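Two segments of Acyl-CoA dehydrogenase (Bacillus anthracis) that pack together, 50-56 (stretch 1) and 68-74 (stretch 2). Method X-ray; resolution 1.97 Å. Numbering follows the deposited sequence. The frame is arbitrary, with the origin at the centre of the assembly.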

ATOM      1  N   ASN A  50      -9.549  22.735  18.071  1.00 37.81           N
ATOM      2  CA  ASN A  50      -9.906  23.112  19.425  1.00 38.66           C
ATOM      3  C   ASN A  50     -10.902  22.162  20.121  1.00 38.42           C
ATOM      4  O   ASN A  50     -10.732  21.885  21.296  1.00 40.07           O
ATOM      5  CB  ASN A  50     -10.417  24.555  19.476  1.00 40.44           C
ATOM      6  CG  ASN A  50      -9.360  25.556  19.032  1.00 41.97           C
ATOM      7  OD1 ASN A  50      -8.168  25.273  19.094  1.00 44.98           O
ATOM      8  ND2 ASN A  50      -9.792  26.738  18.608  1.00 47.70           N
ATOM      9  N   GLU A  51     -11.924  21.669  19.419  1.00 37.25           N
ATOM     10  CA  GLU A  51     -13.017  20.911  20.093  1.00 36.62           C
ATOM     11  C   GLU A  51     -12.958  19.417  19.885  1.00 34.81           C
ATOM     12  O   GLU A  51     -13.220  18.650  20.800  1.00 35.32           O
ATOM     13  CB  GLU A  51     -14.396  21.427  19.657  1.00 37.14           C
ATOM     14  CG  GLU A  51     -14.524  22.963  19.734  1.00 41.51           C
ATOM     15  CD  GLU A  51     -14.505  23.464  21.161  1.00 49.38           C
ATOM     16  OE1 GLU A  51     -15.307  22.958  21.964  1.00 54.40           O
ATOM     17  OE2 GLU A  51     -13.726  24.386  21.489  1.00 54.48           O
ATOM     18  N   VAL A  52     -12.643  18.996  18.676  1.00 33.47           N
ATOM     19  CA  VAL A  52     -12.729  17.578  18.336  1.00 32.40           C
ATOM     20  C   VAL A  52     -11.501  16.771  18.741  1.00 32.95           C
ATOM     21  O   VAL A  52     -11.631  15.655  19.308  1.00 32.50           O
ATOM     22  CB  VAL A  52     -13.024  17.380  16.836  1.00 32.22           C
ATOM     23  CG1 VAL A  52     -13.047  15.877  16.465  1.00 31.18           C
ATOM     24  CG2 VAL A  52     -14.362  17.997  16.501  1.00 32.34           C
ATOM     25  N   LEU A  53     -10.315  17.279  18.409  1.00 31.67           N
ATOM     26  CA  LEU A  53      -9.090  16.507  18.629  1.00 32.46           C
ATOM     27  C   LEU A  53      -8.817  16.114  20.078  1.00 33.11           C
ATOM     28  O   LEU A  53      -8.330  14.992  20.328  1.00 34.24           O
ATOM     29  CB  LEU A  53      -7.856  17.145  17.988  1.00 31.27           C
ATOM     30  CG  LEU A  53      -7.897  17.302  16.472  1.00 32.34           C
ATOM     31  CD1 LEU A  53      -6.520  17.865  15.977  1.00 33.78           C
ATOM     32  CD2 LEU A  53      -8.279  15.972  15.727  1.00 31.05           C
ATOM     33  N   PRO A  54      -9.119  17.005  21.029  1.00 33.69           N
ATOM     34  CA  PRO A  54      -8.928  16.623  22.408  1.00 33.99           C
ATOM     35  C   PRO A  54      -9.805  15.416  22.806  1.00 34.59           C
ATOM     36  O   PRO A  54      -9.515  14.809  23.810  1.00 34.95           O
ATOM     37  CB  PRO A  54      -9.413  17.849  23.178  1.00 36.03           C
ATOM     38  CG  PRO A  54      -9.067  19.025  22.249  1.00 35.74           C
ATOM     39  CD  PRO A  54      -9.414  18.441  20.871  1.00 34.19           C
ATOM     40  N   GLU A  55     -10.863  15.103  22.049  1.00 32.63           N
ATOM     41  CA  GLU A  55     -11.747  13.964  22.379  1.00 32.47           C
ATOM     42  C   GLU A  55     -11.524  12.771  21.481  1.00 30.90           C
ATOM     43  O   GLU A  55     -12.085  11.696  21.718  1.00 30.01           O
ATOM     44  CB  GLU A  55     -13.228  14.388  22.352  1.00 31.62           C
ATOM     45  CG  GLU A  55     -13.498  15.524  23.381  1.00 36.76           C
ATOM     46  CD  GLU A  55     -14.998  15.758  23.656  1.00 41.97           C
ATOM     47  OE1 GLU A  55     -15.752  14.783  23.919  1.00 42.61           O
ATOM     48  OE2 GLU A  55     -15.418  16.932  23.582  1.00 44.84           O
ATOM     49  N   LEU A  56     -10.699  12.923  20.465  1.00 31.00           N
ATOM     50  CA  LEU A  56     -10.659  11.888  19.413  1.00 31.94           C
ATOM     51  C   LEU A  56     -10.339  10.501  19.976  1.00 32.20           C
ATOM     52  O   LEU A  56     -10.873   9.496  19.508  1.00 32.53           O
ATOM     53  CB  LEU A  56      -9.676  12.283  18.301  1.00 32.13           C
ATOM     54  CG  LEU A  56      -9.648  11.392  17.058  1.00 35.16           C
ATOM     55  CD1 LEU A  56     -11.063  11.239  16.456  1.00 34.65           C
ATOM     56  CD2 LEU A  56      -8.674  12.033  16.075  1.00 36.84           C
ATOM     57  N   VAL A  68     -21.986  12.642  19.326  1.00 30.59           N
ATOM     58  CA  VAL A  68     -23.269  13.353  19.219  1.00 31.03           C
ATOM     59  C   VAL A  68     -23.141  14.786  19.727  1.00 32.10           C
ATOM     60  O   VAL A  68     -23.594  15.748  19.077  1.00 33.12           O
ATOM     61  CB  VAL A  68     -24.404  12.601  19.965  1.00 31.19           C
ATOM     62  CG1 VAL A  68     -25.707  13.347  19.880  1.00 32.55           C
ATOM     63  CG2 VAL A  68     -24.586  11.183  19.351  1.00 30.96           C
ATOM     64  N   ARG A  69     -22.532  14.945  20.893  1.00 31.59           N
ATOM     65  CA  ARG A  69     -22.386  16.288  21.428  1.00 32.81           C
ATOM     66  C   ARG A  69     -21.579  17.158  20.451  1.00 32.67           C
ATOM     67  O   ARG A  69     -21.945  18.303  20.176  1.00 32.88           O
ATOM     68  CB  ARG A  69     -21.727  16.272  22.818  1.00 32.07           C
ATOM     69  CG  ARG A  69     -21.476  17.701  23.393  1.00 37.75           C
ATOM     70  CD  ARG A  69     -21.037  17.712  24.865  1.00 41.44           C
ATOM     71  NE  ARG A  69     -20.089  16.631  25.198  1.00 46.28           N
ATOM     72  CZ  ARG A  69     -18.826  16.569  24.765  1.00 46.95           C
ATOM     73  NH1 ARG A  69     -18.074  15.540  25.123  1.00 46.72           N
ATOM     74  NH2 ARG A  69     -18.327  17.507  23.952  1.00 42.26           N
ATOM     75  N   LEU A  70     -20.475  16.616  19.950  1.00 31.88           N
ATOM     76  CA  LEU A  70     -19.633  17.360  18.999  1.00 31.59           C
ATOM     77  C   LEU A  70     -20.339  17.675  17.695  1.00 31.79           C
ATOM     78  O   LEU A  70     -20.137  18.753  17.128  1.00 32.35           O
ATOM     79  CB  LEU A  70     -18.323  16.609  18.727  1.00 29.98           C
ATOM     80  CG  LEU A  70     -17.420  16.608  19.971  1.00 30.87           C
ATOM     81  CD1 LEU A  70     -16.310  15.661  19.801  1.00 27.95           C
ATOM     82  CD2 LEU A  70     -16.876  18.047  20.245  1.00 29.12           C
ATOM     83  N   LEU A  71     -21.129  16.728  17.197  1.00 31.00           N
ATOM     84  CA  LEU A  71     -21.933  17.000  16.012  1.00 33.39           C
ATOM     85  C   LEU A  71     -22.883  18.182  16.195  1.00 35.55           C
ATOM     86  O   LEU A  71     -23.003  19.014  15.297  1.00 35.98           O
ATOM     87  CB  LEU A  71     -22.707  15.765  15.556  1.00 32.99           C
ATOM     88  CG  LEU A  71     -21.847  14.726  14.828  1.00 32.70           C
ATOM     89  CD1 LEU A  71     -22.659  13.456  14.684  1.00 33.33           C
ATOM     90  CD2 LEU A  71     -21.337  15.196  13.462  1.00 31.34           C
ATOM     91  N   LYS A  72     -23.557  18.244  17.354  1.00 37.22           N
ATOM     92  CA  LYS A  72     -24.484  19.327  17.640  1.00 38.24           C
ATOM     93  C   LYS A  72     -23.740  20.639  17.831  1.00 39.05           C
ATOM     94  O   LYS A  72     -24.253  21.685  17.435  1.00 38.64           O
ATOM     95  CB  LYS A  72     -25.409  18.997  18.828  1.00 38.83           C
ATOM     96  CG  LYS A  72     -26.411  17.835  18.551  1.00 40.91           C
ATOM     97  CD  LYS A  72     -27.396  17.675  19.717  1.00 46.50           C
ATOM     98  CE  LYS A  72     -28.106  16.319  19.749  1.00 49.44           C
ATOM     99  NZ  LYS A  72     -28.756  15.800  18.467  1.00 48.97           N
ATOM    100  N   GLU A  73     -22.529  20.602  18.390  1.00 38.89           N
ATOM    101  CA  GLU A  73     -21.723  21.836  18.462  1.00 41.12           C
ATOM    102  C   GLU A  73     -21.359  22.298  17.058  1.00 40.33           C
ATOM    103  O   GLU A  73     -21.498  23.478  16.761  1.00 39.95           O
ATOM    104  CB  GLU A  73     -20.439  21.713  19.300  1.00 42.04           C
ATOM    105  CG  GLU A  73     -20.627  21.430  20.811  1.00 47.90           C
ATOM    106  CD  GLU A  73     -19.283  21.068  21.504  1.00 53.88           C
ATOM    107  OE1 GLU A  73     -18.215  21.462  20.960  1.00 54.70           O
ATOM    108  OE2 GLU A  73     -19.291  20.389  22.576  1.00 56.03           O
ATOM    109  N   ALA A  74     -20.931  21.359  16.199  1.00 38.50           N
ATOM    110  CA  ALA A  74     -20.746  21.636  14.768  1.00 38.36           C
ATOM    111  C   ALA A  74     -22.016  22.202  14.109  1.00 38.72           C
ATOM    112  O   ALA A  74     -21.938  23.111  13.275  1.00 38.49           O
ATOM    113  CB  ALA A  74     -20.262  20.370  14.008  1.00 36.63           C
TER

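Stretch 2 is helical throughout, a segment of a longer helix that extends beyond it in both directions. Its regular turns are held by backbone hydrogen bonds from Lys72 N to Val68 O (3.0 Å), Glu73 N to Arg69 O (3.0 Å) and Ala74 N to Leu70 O (2.9 Å), each linking a residue to the one four positions earlier. Stretch 1 is less uniform. It enters as the continuation of a helix, with a wider pi-type turn at residues 50-52, and then tightens: Glu55 N bonds to Val52 O at 2.9 Å and Leu56 N to Leu53 O at 3.1 Å, each a step of three residues. The backbones come nearest at Val52 and Leu70, whose CA atoms lie 6.9 Å apart. No backbone hydrogen bond joins the two stretches, so the contact depends largely on side chains.

The periodicity of stretch 2 selects the residues that take part. Arg69, Leu70 and Glu73 direct their CA-to-CB bonds toward stretch 1, and these three make all of its contacts; in stretch 1, Glu51, Val52 and Glu55 supply the partners.

Leu70 is the apolar centre and has the largest area covered by the opposing stretch. The branched end of Leu70 touches Val52, Glu51 and Glu55: Leu70 CD1 lies 4.5 Å from Val52 CG2, and Leu70 CD2 lies 4.2 Å from Glu51 CB and 3.7 Å from Glu51 O. Leucine suits this position because its two methyl groups spread over the backbone and side chains facing it. Val52, also buried, has its CA-to-CB bond sideways to stretch 2, and its CA is 4.3 Å from Leu70 CD1. The packing here is modest, but both residues are apolar and lose nothing by being shielded from solvent.

Beside this apolar patch lies the strongest polar interaction, the salt bridge between Glu55 and Arg69. It is bidentate: Arg69 NH1 donates to Glu55 OE1 at 2.7 Å, and Arg69 NH2 donates to Glu55 OE2 at 3.0 Å, with N-H...acceptor angles of 156° and 160°. OE1 meets the guanidinium at its edge, near its plane, where the N-H bonds point. Arginine fits the place because its planar group offers two donors that match the two carboxylate oxygens, and its long side chain, extended at chi1 and chi2 (both t), turns at chi3 (p) to bring that group to Glu55. Glu55 OE2 also lies 3.8 Å from Leu70 CD2, so the ion pair borders directly on the apolar patch.

Arg69 serves a second acid within its own helix. Its NH2 makes a weak hydrogen bond of 3.3 Å to Glu73 OE2, part of a salt bridge one turn along. NH2 thus links the carboxylates of Glu55 and Glu73, drawing acids from both stretches to one positive group.

Glu51 is placed less favourably. Its OE1 stands 3.4 Å from Glu73 OE1; both are acceptors, so this is a close approach of like charges and not a hydrogen bond. Glutamate is tolerable at both places: Glu51 is exposed, so water can solvate its carboxylate, and Arg69 partly balances the charge of Glu73.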